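Long-range contacts in particle-associated glycoside hydrolase (Acinetobacter phage Fri1, PDB 6C72), which probably degrades the capsular polysaccharide of Acinetobacter baumannii as a trimeric phage tailspike, clearing the way to the cell surface during virus entry: residues N256-N261 with T281-T286; T316-V321 with K349-R354; A199-L204 with F229-V234. All blocks are in the same frame, centred on the assembly; numbering follows the deposited sequence.

Interaction 1 of 3, residues N256-N261 with T281-T286; sequences NHYFEN and TFKNCT. With ZN (zinc ion), chain M.
His257 O opens the pairing by accepting Thr281 N at 2.9 Å, the first of four backbone bonds joining the two segments, whose strands run nearly parallel. Tyr258 turns CG anti to the backbone N (chi1 -175°), and its ring slants across Thr281, CD1 lying 3.9 Å from CB. Beyond the ring, the hydroxyl touches the bent chain of Lys283 at CE and donates to Glu260 OE1 at 2.8 Å, arriving from above the carboxylate plane.

Phe259 is on the other face of the sheet, with Phe282 beside it and pointing the same way. Their planes are 12° apart and the centroids 4.8 Å, with CD1 of Phe259 over one face of Phe282: a near-parallel pair slid so far that the rings barely overlap. Phe259 N donates to Thr281 O, and its carbonyl O accepts from Lys283 N.

Glu260 shares its face with Tyr258 and Lys283. Its extended chain runs alongside that of Lys283 and ends on the zinc ion, bound by OE2 at 2.4 Å with a water as further ligand. Asn261, at the corner, donates its backbone N to Lys283 O and receives Asn284 ND2 on OD1 at 2.7 Å, the two amide planes standing 88° apart; OD1 is also bonded to Ser228 of the second subunit.

The Glu260 carboxylate is thus held at both oxygens, OE1 by the Tyr258 hydroxyl and OE2 by the zinc ion and Asn256 ND2 of the second subunit, which fixes its rotation.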
loop_
_atom_site.group_PDB
_atom_site.type_symbol
_atom_site.label_atom_id
_atom_site.label_comp_id
_atom_site.label_asym_id
_atom_site.label_seq_id
_atom_site.Cartn_x
_atom_site.Cartn_y
_atom_site.Cartn_z
ATOM N N ASN A 256 -7.083 -15.316 1.058
ATOM C CA ASN A 256 -7.823 -14.255 1.734
ATOM C C ASN A 256 -7.871 -14.491 3.244
ATOM O O ASN A 256 -8.915 -14.354 3.884
ATOM C CB ASN A 256 -9.231 -14.121 1.138
ATOM C CG ASN A 256 -9.953 -12.883 1.612
ATOM O OD1 ASN A 256 -9.327 -11.858 1.878
ATOM N ND2 ASN A 256 -11.274 -12.969 1.732
ATOM N N HIS A 257 -6.743 -14.883 3.825
ATOM C CA HIS A 257 -6.693 -15.150 5.252
ATOM C C HIS A 257 -6.196 -13.921 5.995
ATOM O O HIS A 257 -5.210 -13.298 5.597
ATOM C CB HIS A 257 -5.805 -16.353 5.552
ATOM C CG HIS A 257 -6.228 -17.593 4.834
ATOM N ND1 HIS A 257 -7.530 -18.046 4.846
ATOM C CD2 HIS A 257 -5.522 -18.495 4.111
ATOM C CE1 HIS A 257 -7.610 -19.170 4.155
ATOM N NE2 HIS A 257 -6.406 -19.464 3.700
ATOM N N TYR A 258 -6.847 -13.610 7.103
ATOM C CA TYR A 258 -6.583 -12.382 7.824
ATOM C C TYR A 258 -6.391 -12.679 9.304
ATOM O O TYR A 258 -7.209 -13.375 9.911
ATOM C CB TYR A 258 -7.724 -11.393 7.613
ATOM C CG TYR A 258 -7.448 -10.064 8.234
ATOM C CD1 TYR A 258 -6.617 -9.150 7.616
ATOM C CD2 TYR A 258 -8.002 -9.730 9.462
ATOM C CE1 TYR A 258 -6.355 -7.923 8.196
ATOM C CE2 TYR A 258 -7.752 -8.518 10.044
ATOM C CZ TYR A 258 -6.919 -7.621 9.412
ATOM O OH TYR A 258 -6.662 -6.410 10.003
ATOM N N PHE A 259 -5.318 -12.143 9.874
ATOM C CA PHE A 259 -4.986 -12.317 11.282
ATOM C C PHE A 259 -4.646 -10.962 11.881
ATOM O O PHE A 259 -3.836 -10.216 11.319
ATOM C CB PHE A 259 -3.806 -13.283 11.464
ATOM C CG PHE A 259 -4.011 -14.611 10.793
ATOM C CD1 PHE A 259 -3.697 -14.780 9.442
ATOM C CD2 PHE A 259 -4.524 -15.685 11.503
ATOM C CE1 PHE A 259 -3.886 -16.001 8.809
ATOM C CE2 PHE A 259 -4.718 -16.921 10.881
ATOM C CZ PHE A 259 -4.397 -17.080 9.516
ATOM N N GLU A 260 -5.271 -10.643 13.012
ATOM C CA GLU A 260 -4.994 -9.391 13.699
ATOM C C GLU A 260 -4.941 -9.624 15.199
ATOM O O GLU A 260 -5.742 -10.385 15.736
ATOM C CB GLU A 260 -6.043 -8.326 13.388
ATOM C CG GLU A 260 -5.649 -6.959 13.900
ATOM C CD GLU A 260 -6.657 -5.904 13.530
ATOM O OE1 GLU A 260 -7.497 -6.186 12.642
ATOM O OE2 GLU A 260 -6.618 -4.806 14.127
ATOM N N ASN A 261 -3.996 -8.972 15.871
ATOM C CA ASN A 261 -3.900 -9.039 17.330
ATOM C C ASN A 261 -3.709 -10.474 17.806
ATOM O O ASN A 261 -4.280 -10.886 18.813
ATOM C CB ASN A 261 -5.125 -8.408 17.994
ATOM C CG ASN A 261 -5.272 -6.935 17.658
ATOM O OD1 ASN A 261 -4.351 -6.149 17.870
ATOM N ND2 ASN A 261 -6.426 -6.559 17.112
ATOM N N THR A 281 -2.705 -11.791 5.267
ATOM C CA THR A 281 -2.282 -10.580 5.950
ATOM C C THR A 281 -2.219 -10.815 7.454
ATOM O O THR A 281 -3.175 -11.314 8.055
ATOM C CB THR A 281 -3.215 -9.407 5.633
ATOM O OG1 THR A 281 -3.138 -9.111 4.236
ATOM C CG2 THR A 281 -2.810 -8.172 6.420
ATOM N N PHE A 282 -1.095 -10.438 8.046
ATOM C CA PHE A 282 -0.932 -10.363 9.489
ATOM C C PHE A 282 -0.785 -8.896 9.863
ATOM O O PHE A 282 0.060 -8.197 9.302
ATOM C CB PHE A 282 0.294 -11.153 9.950
ATOM C CG PHE A 282 0.217 -12.630 9.666
ATOM C CD1 PHE A 282 0.658 -13.144 8.448
ATOM C CD2 PHE A 282 -0.273 -13.511 10.622
ATOM C CE1 PHE A 282 0.604 -14.515 8.183
ATOM C CE2 PHE A 282 -0.329 -14.875 10.363
ATOM C CZ PHE A 282 0.108 -15.378 9.140
ATOM N N LYS A 283 -1.623 -8.428 10.784
ATOM C CA LYS A 283 -1.568 -7.060 11.285
ATOM C C LYS A 283 -1.503 -7.085 12.805
ATOM O O LYS A 283 -2.362 -7.689 13.450
ATOM C CB LYS A 283 -2.781 -6.255 10.827
ATOM C CG LYS A 283 -2.700 -4.781 11.191
ATOM C CD LYS A 283 -4.094 -4.180 11.239
ATOM C CE LYS A 283 -4.561 -3.751 9.857
ATOM N NZ LYS A 283 -4.062 -2.362 9.534
ATOM N N ASN A 284 -0.485 -6.428 13.369
ATOM C CA ASN A 284 -0.302 -6.343 14.823
ATOM C C ASN A 284 -0.311 -7.732 15.457
ATOM O O ASN A 284 -0.978 -7.978 16.469
ATOM C CB ASN A 284 -1.349 -5.429 15.469
ATOM C CG ASN A 284 -0.976 -5.024 16.900
ATOM O OD1 ASN A 284 0.205 -4.840 17.228
ATOM N ND2 ASN A 284 -1.989 -4.889 17.765
ATOM N N CYS A 285 0.378 -8.668 14.815
ATOM C CA CYS A 285 0.570 -10.006 15.349
ATOM C C CYS A 285 2.024 -10.160 15.761
ATOM O O CYS A 285 2.883 -9.429 15.289
ATOM C CB CYS A 285 0.198 -11.072 14.309
ATOM S SG CYS A 285 -1.531 -10.984 13.784
ATOM N N THR A 286 2.310 -11.116 16.638
ATOM C CA THR A 286 3.689 -11.386 17.017
ATOM C C THR A 286 4.017 -12.849 16.767
ATOM O O THR A 286 3.126 -13.698 16.686
ATOM C CB THR A 286 3.982 -11.040 18.492
ATOM O OG1 THR A 286 3.409 -12.027 19.358
ATOM C CG2 THR A 286 3.449 -9.655 18.866
HETATM ZN ZN ZN M . -7.715 -3.076 12.912
HETATM O O HOH W 1 -6.351 -1.472 13.400
#

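Interaction 2 of 3, residues T316-V321 with K349-R354; sequences TLINCV and KFLNCR
Successive coils of a right-handed parallel beta-helix meet here, each passing from strand through an asparagine-cysteine corner into the next strand, and Thr316-Val321 lies in register on Lys349-Arg354. The short axes of 316-318 and 349-351 are 5.0 Å apart and inclined by 8°. Leu317 N donates to Lys349 O, Leu351 N to Leu317 O and Asn319 N to Leu351 O; after the corner Arg354 N reaches Cys320 O at 2.9 Å, so hydrogen bonding resumes in the strand that follows.

Asn319 and Arg354 carry the main polar side-chain contact. The Arg354 chain bends at chi3 (-57°), and the guanidinium approaches end-on, giving both NH1 (3.3 Å) and NH2 (3.1 Å) to the single atom Asn319 OD1. That oxygen lies in the guanidinium plane, although the amide plane is turned 48° from it. Val321 CG2 packs on NH2 at 3.5 Å. Arg354 also lies close to Glu378 and packs on His278 of the second subunit.

Inside the coil, Leu317 and Phe350 run side by side; CD1 of the leucine touches CE1 of the ring at 3.6 Å. The corner cysteines also lie one against the other: Cys320 CB is 3.9 Å from Cys353 SG, and Cys320 N donates a weak bond to that sulfur. On the outer face Thr316 CG2 meets Leu351 CD1 at 4.0 Å, and a water bridges Thr316 OG1 to Lys349 NZ, which is also bonded to Asn347.

Like residues placed over like at the corner, the asparagines with phi and psi both positive, and apolar side chains aligned within are characteristic of parallel beta-helices, the fold of many phage tailspikes.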
loop_
_atom_site.group_PDB
_atom_site.type_symbol
_atom_site.label_atom_id
_atom_site.label_comp_id
_atom_site.label_asym_id
_atom_site.label_seq_id
_atom_site.Cartn_x
_atom_site.Cartn_y
_atom_site.Cartn_z
ATOM N N THR A 316 1.412 -10.146 3.429
ATOM C CA THR A 316 1.728 -8.843 3.985
ATOM C C THR A 316 1.755 -8.938 5.501
ATOM O O THR A 316 0.762 -9.334 6.124
ATOM C CB THR A 316 0.727 -7.787 3.515
ATOM O OG1 THR A 316 0.695 -7.775 2.083
ATOM C CG2 THR A 316 1.133 -6.406 3.993
ATOM N N LEU A 317 2.876 -8.541 6.088
ATOM C CA LEU A 317 3.051 -8.493 7.532
ATOM C C LEU A 317 3.226 -7.025 7.942
ATOM O O LEU A 317 4.253 -6.405 7.636
ATOM C CB LEU A 317 4.247 -9.349 7.934
ATOM C CG LEU A 317 4.089 -10.787 7.434
ATOM C CD1 LEU A 317 5.095 -11.145 6.326
ATOM C CD2 LEU A 317 4.142 -11.796 8.584
ATOM N N ILE A 318 2.219 -6.474 8.617
ATOM C CA ILE A 318 2.166 -5.063 8.983
ATOM C C ILE A 318 2.251 -4.965 10.500
ATOM O O ILE A 318 1.438 -5.573 11.211
ATOM C CB ILE A 318 0.874 -4.391 8.493
ATOM C CG1 ILE A 318 0.545 -4.817 7.065
ATOM C CG2 ILE A 318 0.978 -2.880 8.605
ATOM C CD1 ILE A 318 -0.915 -4.549 6.657
ATOM N N ASN A 319 3.221 -4.194 10.992
ATOM C CA ASN A 319 3.338 -3.897 12.423
ATOM C C ASN A 319 3.369 -5.187 13.244
ATOM O O ASN A 319 2.699 -5.316 14.268
ATOM C CB ASN A 319 2.208 -2.963 12.874
ATOM C CG ASN A 319 2.389 -2.469 14.292
ATOM O OD1 ASN A 319 3.505 -2.428 14.810
ATOM N ND2 ASN A 319 1.291 -2.093 14.931
ATOM N N CYS A 320 4.145 -6.157 12.782
ATOM C CA CYS A 320 4.305 -7.427 13.470
ATOM C C CYS A 320 5.653 -7.461 14.170
ATOM O O CYS A 320 6.562 -6.695 13.844
ATOM C CB CYS A 320 4.190 -8.604 12.486
ATOM S SG CYS A 320 2.528 -8.790 11.783
ATOM N N VAL A 321 5.769 -8.346 15.156
ATOM C CA VAL A 321 7.005 -8.559 15.898
ATOM C C VAL A 321 7.478 -9.985 15.650
ATOM O O VAL A 321 6.700 -10.937 15.784
ATOM C CB VAL A 321 6.828 -8.305 17.408
ATOM C CG1 VAL A 321 8.107 -8.702 18.166
ATOM C CG2 VAL A 321 6.460 -6.846 17.678
ATOM N N LYS A 349 5.813 -8.806 1.861
ATOM C CA LYS A 349 6.173 -7.469 2.306
ATOM C C LYS A 349 6.282 -7.443 3.819
ATOM O O LYS A 349 5.370 -7.901 4.519
ATOM C CB LYS A 349 5.147 -6.442 1.849
ATOM C CG LYS A 349 4.952 -6.368 0.355
ATOM C CD LYS A 349 3.913 -5.314 0.079
ATOM C CE LYS A 349 3.740 -5.034 -1.407
ATOM N NZ LYS A 349 2.713 -5.925 -1.968
ATOM N N PHE A 350 7.388 -6.896 4.316
ATOM C CA PHE A 350 7.571 -6.637 5.741
ATOM C C PHE A 350 7.475 -5.131 5.940
ATOM O O PHE A 350 8.364 -4.382 5.511
ATOM C CB PHE A 350 8.901 -7.193 6.243
ATOM C CG PHE A 350 9.021 -8.697 6.128
ATOM C CD1 PHE A 350 8.508 -9.533 7.124
ATOM C CD2 PHE A 350 9.663 -9.272 5.058
ATOM C CE1 PHE A 350 8.622 -10.910 7.044
ATOM C CE2 PHE A 350 9.772 -10.663 4.966
ATOM C CZ PHE A 350 9.253 -11.479 5.973
ATOM N N LEU A 351 6.382 -4.698 6.572
ATOM C CA LEU A 351 6.055 -3.293 6.778
ATOM C C LEU A 351 5.900 -3.021 8.269
ATOM O O LEU A 351 5.172 -3.746 8.958
ATOM C CB LEU A 351 4.761 -2.921 6.053
ATOM C CG LEU A 351 4.619 -3.315 4.584
ATOM C CD1 LEU A 351 3.238 -2.967 4.075
ATOM C CD2 LEU A 351 5.683 -2.615 3.748
ATOM N N ASN A 352 6.598 -1.993 8.765
ATOM C CA ASN A 352 6.480 -1.532 10.148
ATOM C C ASN A 352 6.752 -2.648 11.158
ATOM O O ASN A 352 6.234 -2.619 12.273
ATOM C CB ASN A 352 5.105 -0.905 10.425
ATOM C CG ASN A 352 4.727 0.183 9.422
ATOM O OD1 ASN A 352 5.552 0.641 8.635
ATOM N ND2 ASN A 352 3.481 0.636 9.487
ATOM N N CYS A 353 7.558 -3.635 10.784
ATOM C CA CYS A 353 7.798 -4.777 11.644
ATOM C C CYS A 353 9.058 -4.586 12.474
ATOM O O CYS A 353 9.941 -3.791 12.139
ATOM C CB CYS A 353 7.924 -6.065 10.822
ATOM S SG CYS A 353 6.401 -6.591 9.984
ATOM N N ARG A 354 9.158 -5.376 13.542
ATOM C CA ARG A 354 10.298 -5.335 14.445
ATOM C C ARG A 354 10.862 -6.739 14.595
ATOM O O ARG A 354 10.125 -7.688 14.901
ATOM C CB ARG A 354 9.908 -4.746 15.793
ATOM C CG ARG A 354 9.719 -3.260 15.662
ATOM C CD ARG A 354 9.065 -2.600 16.846
ATOM N NE ARG A 354 7.751 -3.142 17.193
ATOM C CZ ARG A 354 6.667 -3.060 16.425
ATOM N NH1 ARG A 354 6.739 -2.497 15.214
ATOM N NH2 ARG A 354 5.509 -3.551 16.863
HETATM O O HOH W 2 2.104 -8.421 -0.463
#

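Interaction 3 of 3, residues A199-L204 with F229-V234; sequences AGVSNL and FTAKWV
Backbone hydrogen bonds tie Ala199-Leu204 to Phe229-Val234, with the axes of strands 200-202 and 230-232 parallel within 2° and 4.8 Å apart. Thr230 N donates to Ala199 O, Val201 N to Thr230 O, and Asn203 N to Lys232 O; the bond from Lys232 N to Val201 O is weak. Past the corner, Leu204 N reaches Trp233 O at 3.3 Å, carrying the pairing into the next face.

The aromatic contacts gather on Phe229. With CG anti to the backbone N (chi1 -172°), the ring extends beneath the neighbouring strand, where Gly200 CA lies over its face, 4.0 Å from the centroid and 27° off the normal, a CH-pi contact. Val201 CG1 comes instead to the ring edge, 3.4 Å from CZ.

The two segments belong to successive coils of the parallel beta-helix that forms the body of the tailspike, and Asn203 and Trp233 occupy equivalent corners, each with positive phi and psi. Asn203 OD1 is 3.6 Å from Trp233 CB, the amide and indole planes steeply inclined to each other. The indole stacks edge-to-face with Tyr175 and packs on Gly198 of the second subunit.

Apolar packing fills the inward side. Val201 CG1 rests on Ala231 CB at 3.8 Å; Val234 CG2 approaches the CA of Ser202 at 3.7 Å and also faces Val201 and Leu204 CD1. Ile222 of strand 220-224 and Trp181 of strand 179-182 also touch Val201.

On the face of Thr230 and Ser202, a water joins Thr230 OG1 (2.7 Å) to the backbone Ala199 O, to which it donates, and Ser202 OG is bonded to Glu146.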
loop_
_atom_site.group_PDB
_atom_site.type_symbol
_atom_site.label_atom_id
_atom_site.label_comp_id
_atom_site.label_asym_id
_atom_site.label_seq_id
_atom_site.Cartn_x
_atom_site.Cartn_y
_atom_site.Cartn_z
ATOM N N ALA A 199 -14.848 -19.352 7.676
ATOM C CA ALA A 199 -14.729 -19.777 9.054
ATOM C C ALA A 199 -13.782 -18.847 9.803
ATOM O O ALA A 199 -13.034 -18.072 9.205
ATOM C CB ALA A 199 -14.224 -21.212 9.127
ATOM N N GLY A 200 -13.796 -18.960 11.132
ATOM C CA GLY A 200 -12.932 -18.131 11.943
ATOM C C GLY A 200 -12.797 -18.633 13.366
ATOM O O GLY A 200 -13.450 -19.589 13.789
ATOM N N VAL A 201 -11.926 -17.949 14.107
ATOM C CA VAL A 201 -11.698 -18.197 15.522
ATOM C C VAL A 201 -11.277 -16.879 16.147
ATOM O O VAL A 201 -10.619 -16.059 15.503
ATOM C CB VAL A 201 -10.625 -19.291 15.758
ATOM C CG1 VAL A 201 -9.284 -18.874 15.157
ATOM C CG2 VAL A 201 -10.480 -19.590 17.269
ATOM N N SER A 202 -11.674 -16.667 17.403
ATOM C CA SER A 202 -11.284 -15.430 18.070
ATOM C C SER A 202 -11.384 -15.557 19.581
ATOM O O SER A 202 -12.052 -16.451 20.120
ATOM C CB SER A 202 -12.117 -14.237 17.599
ATOM O OG SER A 202 -13.425 -14.307 18.085
ATOM N N ASN A 203 -10.678 -14.643 20.253
ATOM C CA ASN A 203 -10.825 -14.401 21.688
ATOM C C ASN A 203 -10.548 -15.661 22.508
ATOM O O ASN A 203 -11.307 -16.008 23.412
ATOM C CB ASN A 203 -12.218 -13.839 22.018
ATOM C CG ASN A 203 -12.496 -12.509 21.350
ATOM O OD1 ASN A 203 -11.682 -12.015 20.585
ATOM N ND2 ASN A 203 -13.646 -11.924 21.642
ATOM N N LEU A 204 -9.442 -16.336 22.211
ATOM C CA LEU A 204 -9.071 -17.506 22.996
ATOM C C LEU A 204 -7.585 -17.777 22.833
ATOM O O LEU A 204 -6.917 -17.195 21.977
ATOM C CB LEU A 204 -9.913 -18.732 22.608
ATOM C CG LEU A 204 -10.019 -19.176 21.145
ATOM C CD1 LEU A 204 -8.786 -19.932 20.658
ATOM C CD2 LEU A 204 -11.282 -20.027 20.967
ATOM N N PHE A 229 -10.339 -17.525 5.916
ATOM C CA PHE A 229 -10.326 -17.699 7.357
ATOM C C PHE A 229 -9.939 -16.381 8.027
ATOM O O PHE A 229 -9.213 -15.562 7.446
ATOM C CB PHE A 229 -9.333 -18.791 7.740
ATOM C CG PHE A 229 -9.383 -19.180 9.184
ATOM C CD1 PHE A 229 -10.301 -20.122 9.634
ATOM C CD2 PHE A 229 -8.521 -18.577 10.099
ATOM C CE1 PHE A 229 -10.341 -20.482 10.980
ATOM C CE2 PHE A 229 -8.553 -18.919 11.435
ATOM C CZ PHE A 229 -9.462 -19.880 11.884
ATOM N N THR A 230 -10.451 -16.169 9.241
ATOM C CA THR A 230 -10.194 -14.943 9.994
ATOM C C THR A 230 -9.947 -15.256 11.467
ATOM O O THR A 230 -10.735 -15.977 12.089
ATOM C CB THR A 230 -11.378 -13.975 9.860
ATOM O OG1 THR A 230 -11.607 -13.682 8.467
ATOM C CG2 THR A 230 -11.121 -12.701 10.639
ATOM N N ALA A 231 -8.882 -14.685 12.040
ATOM C CA ALA A 231 -8.584 -14.859 13.457
ATOM C C ALA A 231 -8.229 -13.519 14.083
ATOM O O ALA A 231 -7.473 -12.730 13.498
ATOM C CB ALA A 231 -7.440 -15.855 13.686
ATOM N N LYS A 232 -8.793 -13.264 15.268
ATOM C CA LYS A 232 -8.540 -12.043 16.026
ATOM C C LYS A 232 -8.386 -12.370 17.505
ATOM O O LYS A 232 -9.162 -13.158 18.055
ATOM C CB LYS A 232 -9.672 -11.029 15.843
ATOM C CG LYS A 232 -9.749 -10.489 14.444
ATOM C CD LYS A 232 -11.024 -9.711 14.199
ATOM C CE LYS A 232 -11.046 -9.145 12.772
ATOM N NZ LYS A 232 -11.835 -7.872 12.699
ATOM N N TRP A 233 -7.385 -11.757 18.143
ATOM C CA TRP A 233 -7.125 -11.944 19.575
ATOM C C TRP A 233 -7.008 -13.434 19.921
ATOM O O TRP A 233 -7.719 -13.964 20.779
ATOM C CB TRP A 233 -8.199 -11.264 20.417
ATOM C CG TRP A 233 -8.256 -9.805 20.199
ATOM C CD1 TRP A 233 -9.200 -9.120 19.486
ATOM C CD2 TRP A 233 -7.345 -8.821 20.709
ATOM N NE1 TRP A 233 -8.931 -7.770 19.512
ATOM C CE2 TRP A 233 -7.798 -7.559 20.254
ATOM C CE3 TRP A 233 -6.188 -8.884 21.493
ATOM C CZ2 TRP A 233 -7.134 -6.370 20.562
ATOM C CZ3 TRP A 233 -5.529 -7.703 21.799
ATOM C CH2 TRP A 233 -6.007 -6.462 21.336
ATOM N N VAL A 234 -6.115 -14.119 19.209
ATOM C CA VAL A 234 -5.820 -15.525 19.446
ATOM C C VAL A 234 -4.330 -15.673 19.712
ATOM O O VAL A 234 -3.505 -15.179 18.937
ATOM C CB VAL A 234 -6.249 -16.407 18.258
ATOM C CG1 VAL A 234 -5.585 -17.765 18.358
ATOM C CG2 VAL A 234 -7.758 -16.562 18.253
HETATM O O HOH W 3 -13.576 -15.372 7.657
#

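Along the chain interactions 3, 1 and 2 follow in that order, all on the same run of parallel strands in the beta-helix. Strand 230-232 of interaction 3 neighbours 255-260 of interaction 1, and 280-283 of interaction 1 neighbours 312-318 of interaction 2, so six successive strands follow one another. The centre of interaction 1 is about 10 Å from the centre of each of the others; the centres of 2 and 3 are about 19 Å apart. Tyr258 O with Ala231 N, and Phe282 O with Ile318 N, probably hydrogen-bond the joins. Every contact also touches the second subunit, so residues at and near the corners of these coils take part in the trimer interface.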